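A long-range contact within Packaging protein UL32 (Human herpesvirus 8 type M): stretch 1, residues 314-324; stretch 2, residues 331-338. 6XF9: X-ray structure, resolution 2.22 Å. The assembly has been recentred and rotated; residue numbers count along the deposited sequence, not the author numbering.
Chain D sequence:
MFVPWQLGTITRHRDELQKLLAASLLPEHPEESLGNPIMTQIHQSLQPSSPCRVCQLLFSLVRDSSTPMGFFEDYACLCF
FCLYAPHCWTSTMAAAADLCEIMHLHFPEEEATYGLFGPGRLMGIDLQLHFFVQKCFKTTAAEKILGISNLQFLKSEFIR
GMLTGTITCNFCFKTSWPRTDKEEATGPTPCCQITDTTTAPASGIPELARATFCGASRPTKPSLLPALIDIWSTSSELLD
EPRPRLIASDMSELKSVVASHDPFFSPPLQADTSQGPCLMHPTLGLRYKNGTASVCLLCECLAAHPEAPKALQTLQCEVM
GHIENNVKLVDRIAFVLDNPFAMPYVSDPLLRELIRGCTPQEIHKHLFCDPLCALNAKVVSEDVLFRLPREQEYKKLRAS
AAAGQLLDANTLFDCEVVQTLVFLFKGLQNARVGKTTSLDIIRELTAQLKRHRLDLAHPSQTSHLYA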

ATOM      1  N   THR D 314     -11.853  35.709  28.671  1.00 45.11           N
ATOM      2  CA  THR D 314     -13.211  36.186  28.898  1.00 47.20           C
ATOM      3  C   THR D 314     -13.937  36.412  27.577  1.00 48.74           C
ATOM      4  O   THR D 314     -15.117  36.074  27.451  1.00 50.47           O
ATOM      5  CB  THR D 314     -13.162  37.463  29.731  1.00 46.98           C
ATOM      6  OG1 THR D 314     -12.759  37.134  31.069  1.00 46.11           O
ATOM      7  CG2 THR D 314     -14.510  38.133  29.748  1.00 48.62           C
ATOM      8  N   LEU D 315     -13.220  36.932  26.568  1.00 47.30           N
ATOM      9  CA  LEU D 315     -13.766  37.055  25.219  1.00 48.53           C
ATOM     10  C   LEU D 315     -14.150  35.688  24.655  1.00 49.48           C
ATOM     11  O   LEU D 315     -15.210  35.537  24.030  1.00 51.56           O
ATOM     12  CB  LEU D 315     -12.751  37.749  24.315  1.00 47.08           C
ATOM     13  CG  LEU D 315     -13.075  37.907  22.827  1.00 47.99           C
ATOM     14  CD1 LEU D 315     -14.413  38.606  22.586  1.00 49.81           C
ATOM     15  CD2 LEU D 315     -11.935  38.610  22.105  1.00 46.48           C
ATOM     16  N   GLN D 316     -13.310  34.673  24.881  1.00 62.25           N
ATOM     17  CA  GLN D 316     -13.650  33.337  24.403  1.00 62.88           C
ATOM     18  C   GLN D 316     -14.976  32.874  24.978  1.00 65.47           C
ATOM     19  O   GLN D 316     -15.737  32.178  24.295  1.00 67.35           O
ATOM     20  CB  GLN D 316     -12.548  32.337  24.740  1.00 60.34           C
ATOM     21  CG  GLN D 316     -12.793  30.987  24.104  1.00 60.60           C
ATOM     22  CD  GLN D 316     -11.709  29.998  24.432  1.00 58.12           C
ATOM     23  OE1 GLN D 316     -10.900  30.219  25.346  1.00 56.69           O
ATOM     24  NE2 GLN D 316     -11.619  28.937  23.624  1.00 57.36           N
ATOM     25  N   CYS D 317     -15.226  33.175  26.265  1.00 71.51           N
ATOM     26  CA  CYS D 317     -16.517  32.867  26.885  1.00 73.37           C
ATOM     27  C   CYS D 317     -17.640  33.699  26.271  1.00 75.07           C
ATOM     28  O   CYS D 317     -18.757  33.204  26.099  1.00 76.75           O
ATOM     29  CB  CYS D 317     -16.458  33.074  28.404  1.00 72.38           C
ATOM     30  SG  CYS D 317     -15.171  32.072  29.234  1.00 70.93           S
ATOM     31  N   GLU D 318     -17.378  34.969  25.948  1.00 75.87           N
ATOM     32  CA  GLU D 318     -18.434  35.764  25.335  1.00 77.29           C
ATOM     33  C   GLU D 318     -18.782  35.200  23.971  1.00 78.55           C
ATOM     34  O   GLU D 318     -19.962  35.101  23.611  1.00 79.97           O
ATOM     35  CB  GLU D 318     -18.025  37.232  25.149  1.00 76.42           C
ATOM     36  CG  GLU D 318     -17.891  38.139  26.378  1.00 75.61           C
ATOM     37  CD  GLU D 318     -17.911  39.636  25.983  1.00 75.47           C
ATOM     38  OE1 GLU D 318     -16.933  40.374  26.240  1.00 74.00           O
ATOM     39  OE2 GLU D 318     -18.871  40.054  25.299  1.00 76.77           O
ATOM     40  N   VAL D 319     -17.757  34.820  23.198  1.00 50.17           N
ATOM     41  CA  VAL D 319     -17.983  34.284  21.861  1.00 51.09           C
ATOM     42  C   VAL D 319     -18.765  32.970  21.932  1.00 52.46           C
ATOM     43  O   VAL D 319     -19.721  32.755  21.177  1.00 53.39           O
ATOM     44  CB  VAL D 319     -16.637  34.126  21.132  1.00 49.59           C
ATOM     45  CG1 VAL D 319     -16.840  33.363  19.843  1.00 50.55           C
ATOM     46  CG2 VAL D 319     -16.003  35.491  20.882  1.00 47.86           C
ATOM     47  N   MET D 320     -18.401  32.092  22.866  1.00 67.30           N
ATOM     48  CA  MET D 320     -19.098  30.820  23.015  1.00 68.33           C
ATOM     49  C   MET D 320     -20.501  31.001  23.608  1.00 69.39           C
ATOM     50  O   MET D 320     -21.481  30.453  23.090  1.00 70.24           O
ATOM     51  CB  MET D 320     -18.265  29.901  23.901  1.00 67.65           C
ATOM     52  CG  MET D 320     -16.924  29.529  23.317  1.00 64.77           C
ATOM     53  SD  MET D 320     -17.099  28.770  21.699  1.00 64.07           S
ATOM     54  CE  MET D 320     -17.024  27.039  22.207  1.00 62.17           C
ATOM     55  N   GLY D 321     -20.626  31.801  24.672  1.00 62.20           N
ATOM     56  CA  GLY D 321     -21.811  31.770  25.518  1.00 62.54           C
ATOM     57  C   GLY D 321     -22.944  32.746  25.251  1.00 63.18           C
ATOM     58  O   GLY D 321     -24.092  32.442  25.600  1.00 63.95           O
ATOM     59  N   HIS D 322     -22.660  33.907  24.634  1.00 91.63           N
ATOM     60  CA  HIS D 322     -23.690  34.943  24.488  1.00 92.18           C
ATOM     61  C   HIS D 322     -24.733  34.563  23.440  1.00 93.08           C
ATOM     62  O   HIS D 322     -25.937  34.578  23.723  1.00 93.91           O
ATOM     63  CB  HIS D 322     -23.066  36.296  24.116  1.00 91.34           C
ATOM     64  CG  HIS D 322     -22.495  37.057  25.277  1.00 90.52           C
ATOM     65  ND1 HIS D 322     -22.093  38.375  25.174  1.00 89.59           N
ATOM     66  CD2 HIS D 322     -22.259  36.689  26.562  1.00 90.06           C
ATOM     67  CE1 HIS D 322     -21.629  38.784  26.344  1.00 88.82           C
ATOM     68  NE2 HIS D 322     -21.719  37.781  27.203  1.00 89.13           N
ATOM     69  N   ILE D 323     -24.295  34.228  22.224  1.00 79.79           N
ATOM     70  CA  ILE D 323     -25.209  33.729  21.201  1.00 80.34           C
ATOM     71  C   ILE D 323     -25.573  32.294  21.536  1.00 80.81           C
ATOM     72  O   ILE D 323     -24.712  31.489  21.919  1.00 80.75           O
ATOM     73  CB  ILE D 323     -24.592  33.850  19.791  1.00 79.79           C
ATOM     74  CG1 ILE D 323     -24.486  35.318  19.334  1.00 79.34           C
ATOM     75  CG2 ILE D 323     -25.328  32.986  18.805  1.00 80.05           C
ATOM     76  CD1 ILE D 323     -23.133  35.997  19.677  1.00 78.46           C
ATOM     77  N   GLU D 324     -26.857  31.965  21.404  1.00 79.09           N
ATOM     78  CA  GLU D 324     -27.356  30.656  21.784  1.00 79.29           C
ATOM     79  C   GLU D 324     -27.838  29.845  20.594  1.00 79.30           C
ATOM     80  O   GLU D 324     -28.296  28.709  20.784  1.00 79.28           O
ATOM     81  CB  GLU D 324     -28.503  30.852  22.776  1.00 79.94           C
ATOM     82  CG  GLU D 324     -28.079  31.592  24.035  1.00 79.78           C
ATOM     83  CD  GLU D 324     -29.259  32.189  24.767  1.00 80.56           C
ATOM     84  OE1 GLU D 324     -30.417  31.840  24.431  1.00 81.04           O
ATOM     85  OE2 GLU D 324     -29.020  33.051  25.644  1.00 80.61           O
TER
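Stretch 2 331-338: DRIAFVLD

Packing of two helical segments of packaging protein UL32 from human herpesvirus 8, joined through a short intervening stretch of chain D. Stretch 2 is helical, with phi/psi values near -62/-42 over most of its length, and its helix begins earlier in the chain. Stretch 1 enters as a helix that also starts upstream; by Ile-323 the backbone is extended (phi/psi -75/136). The two helix axes approach to 9.0 Å, and their N-to-C directions make an angle of 113°, so stretch 2 crosses steeply and runs partly back against stretch 1. The backbones come nearest at Val-319 and Arg-332, whose CA atoms lie 5.6 Å apart, and the contact buries 516 Å² in all.

Along stretch 1, Thr-314 lies out of reach of stretch 2, and the first contact is made by Leu-315. Its CA-to-CB bond points sideways, but with chi1 t and chi2 p the end of the side chain comes nearer, placing Leu-315 CD1 3.7 Å from Val-336 CG1 and 4.2 Å from Leu-337 CD2. Gln-316 and Cys-317 are out of reach. One turn on from Leu-315, the CA-to-CB bond of Glu-318 points toward stretch 2, and Glu-318 OE2 lies 3.3 Å from Val-336 CG1, an approach to a methyl group that offers the carboxylate no polar partner; Glu-318 OE1 is hydrogen-bonded elsewhere in the structure. Val-336, whose CA-to-CB bond points toward stretch 1, thus meets both Leu-315 and Glu-318; Val-336 CG2 lies 4.1 Å from Glu-318 CB and 4.3 Å from Val-319 N.

Val-319 is buried at the closest pairing of the backbones. Val-319 CG2 packs on Ile-333 CG1 at 3.8 Å, and Val-319 CG1 lies 3.9 Å from Arg-332 CB, so the Val-319 side chain rests on both Arg-332 and Ile-333. Its carbonyl is used as well: Arg-332 NH1 donates a hydrogen bond to Val-319 O at 3.1 Å, nearly straight at 167°. Arg-332 reaches this oxygen with chi1 m and chi2 and chi3 both t, an extended side chain that carries the guanidinium to the C-terminal part of the stretch 1 helix, where backbone carbonyls are free of the usual i+4 amide partners within the stretch.

The CA-to-CB bond of Met-320 points away, yet its carbonyl faces the same group, with Met-320 O 3.0 Å from Arg-332 NH1 and near the guanidinium plane. Gly-321 makes no contact, and His-322 adds little. The CA-to-CB bond of Ile-323 points toward stretch 2, and its side chain covers Arg-332: Ile-323 CG2 lies over one face of the guanidinium, 3.8 Å from Arg-332 CZ, while Ile-323 O accepts a weak hydrogen bond from Arg-332 NH1 at 3.2 Å, bent to 126°. Ile-323 CD1 extends to the edge of the Phe-335 ring and comes within 4.3 Å of Phe-335 CB. At Glu-324 the CA-to-CB bond points away, and the contact ends.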

ATOM      1  N   ASP D 331     -18.604  35.262  12.835  1.00 56.45           N
ATOM      2  CA  ASP D 331     -19.701  36.209  13.043  1.00 57.55           C
ATOM      3  C   ASP D 331     -19.932  36.504  14.528  1.00 58.39           C
ATOM      4  O   ASP D 331     -20.137  37.664  14.901  1.00 58.61           O
ATOM      5  CB  ASP D 331     -20.970  35.678  12.384  1.00 58.08           C
ATOM      6  CG  ASP D 331     -20.945  35.854  10.880  1.00 57.25           C
ATOM      7  OD1 ASP D 331     -20.328  36.856  10.435  1.00 56.67           O
ATOM      8  OD2 ASP D 331     -21.494  34.982  10.150  1.00 57.06           O
ATOM      9  N   ARG D 332     -19.869  35.478  15.392  1.00 47.89           N
ATOM     10  CA  ARG D 332     -19.982  35.697  16.834  1.00 48.39           C
ATOM     11  C   ARG D 332     -18.928  36.674  17.322  1.00 47.60           C
ATOM     12  O   ARG D 332     -19.201  37.529  18.172  1.00 47.83           O
ATOM     13  CB  ARG D 332     -19.803  34.388  17.582  1.00 48.99           C
ATOM     14  CG  ARG D 332     -20.912  33.423  17.465  1.00 49.91           C
ATOM     15  CD  ARG D 332     -20.560  32.136  18.158  1.00 50.12           C
ATOM     16  NE  ARG D 332     -21.606  31.148  17.967  1.00 50.65           N
ATOM     17  CZ  ARG D 332     -22.311  30.610  18.944  1.00 51.60           C
ATOM     18  NH1 ARG D 332     -22.063  30.959  20.198  1.00 51.92           N
ATOM     19  NH2 ARG D 332     -23.248  29.710  18.659  1.00 51.92           N
ATOM     20  N   ILE D 333     -17.702  36.525  16.831  1.00 50.13           N
ATOM     21  CA  ILE D 333     -16.636  37.449  17.181  1.00 48.84           C
ATOM     22  C   ILE D 333     -16.990  38.859  16.724  1.00 48.89           C
ATOM     23  O   ILE D 333     -16.804  39.836  17.461  1.00 48.57           O
ATOM     24  CB  ILE D 333     -15.316  36.954  16.569  1.00 47.58           C
ATOM     25  CG1 ILE D 333     -14.890  35.649  17.240  1.00 47.64           C
ATOM     26  CG2 ILE D 333     -14.252  38.002  16.693  1.00 46.28           C
ATOM     27  CD1 ILE D 333     -13.919  34.823  16.429  1.00 46.48           C
ATOM     28  N   ALA D 334     -17.503  38.992  15.500  1.00 51.43           N
ATOM     29  CA  ALA D 334     -17.894  40.314  15.022  1.00 51.33           C
ATOM     30  C   ALA D 334     -19.032  40.882  15.854  1.00 52.42           C
ATOM     31  O   ALA D 334     -19.018  42.066  16.197  1.00 52.41           O
ATOM     32  CB  ALA D 334     -18.280  40.258  13.550  1.00 51.24           C
ATOM     33  N   PHE D 335     -20.014  40.045  16.212  1.00 70.56           N
ATOM     34  CA  PHE D 335     -21.147  40.518  17.013  1.00 71.37           C
ATOM     35  C   PHE D 335     -20.703  41.013  18.384  1.00 71.03           C
ATOM     36  O   PHE D 335     -21.166  42.060  18.847  1.00 71.30           O
ATOM     37  CB  PHE D 335     -22.194  39.413  17.188  1.00 72.44           C
ATOM     38  CG  PHE D 335     -22.973  39.077  15.922  1.00 73.14           C
ATOM     39  CD1 PHE D 335     -22.705  39.719  14.710  1.00 72.44           C
ATOM     40  CD2 PHE D 335     -23.978  38.094  15.950  1.00 74.02           C
ATOM     41  CE1 PHE D 335     -23.427  39.389  13.564  1.00 72.57           C
ATOM     42  CE2 PHE D 335     -24.702  37.765  14.805  1.00 73.90           C
ATOM     43  CZ  PHE D 335     -24.426  38.413  13.616  1.00 73.34           C
ATOM     44  N   VAL D 336     -19.825  40.270  19.063  1.00 57.36           N
ATOM     45  CA  VAL D 336     -19.363  40.700  20.385  1.00 56.71           C
ATOM     46  C   VAL D 336     -18.621  42.030  20.296  1.00 55.49           C
ATOM     47  O   VAL D 336     -18.827  42.924  21.119  1.00 55.39           O
ATOM     48  CB  VAL D 336     -18.490  39.610  21.028  1.00 56.02           C
ATOM     49  CG1 VAL D 336     -17.708  40.193  22.174  1.00 54.81           C
ATOM     50  CG2 VAL D 336     -19.361  38.462  21.502  1.00 57.27           C
ATOM     51  N   LEU D 337     -17.773  42.190  19.289  1.00 65.33           N
ATOM     52  CA  LEU D 337     -16.894  43.349  19.166  1.00 64.34           C
ATOM     53  C   LEU D 337     -17.450  44.503  18.338  1.00 64.75           C
ATOM     54  O   LEU D 337     -16.748  45.509  18.200  1.00 64.10           O
ATOM     55  CB  LEU D 337     -15.550  42.925  18.563  1.00 63.28           C
ATOM     56  CG  LEU D 337     -14.711  41.912  19.344  1.00 62.33           C
ATOM     57  CD1 LEU D 337     -13.399  41.811  18.645  1.00 61.20           C
ATOM     58  CD2 LEU D 337     -14.492  42.377  20.785  1.00 61.64           C
ATOM     59  N   ASP D 338     -18.642  44.389  17.735  1.00 94.34           N
ATOM     60  CA  ASP D 338     -19.227  45.566  17.085  1.00 94.66           C
ATOM     61  C   ASP D 338     -19.740  46.557  18.116  1.00 94.99           C
ATOM     62  O   ASP D 338     -19.614  47.776  17.936  1.00 94.80           O
ATOM     63  CB  ASP D 338     -20.366  45.196  16.143  1.00 95.68           C
ATOM     64  CG  ASP D 338     -21.005  46.434  15.498  1.00 96.22           C
ATOM     65  OD1 ASP D 338     -20.264  47.423  15.265  1.00 95.70           O
ATOM     66  OD2 ASP D 338     -22.240  46.440  15.257  1.00 96.94           O
TER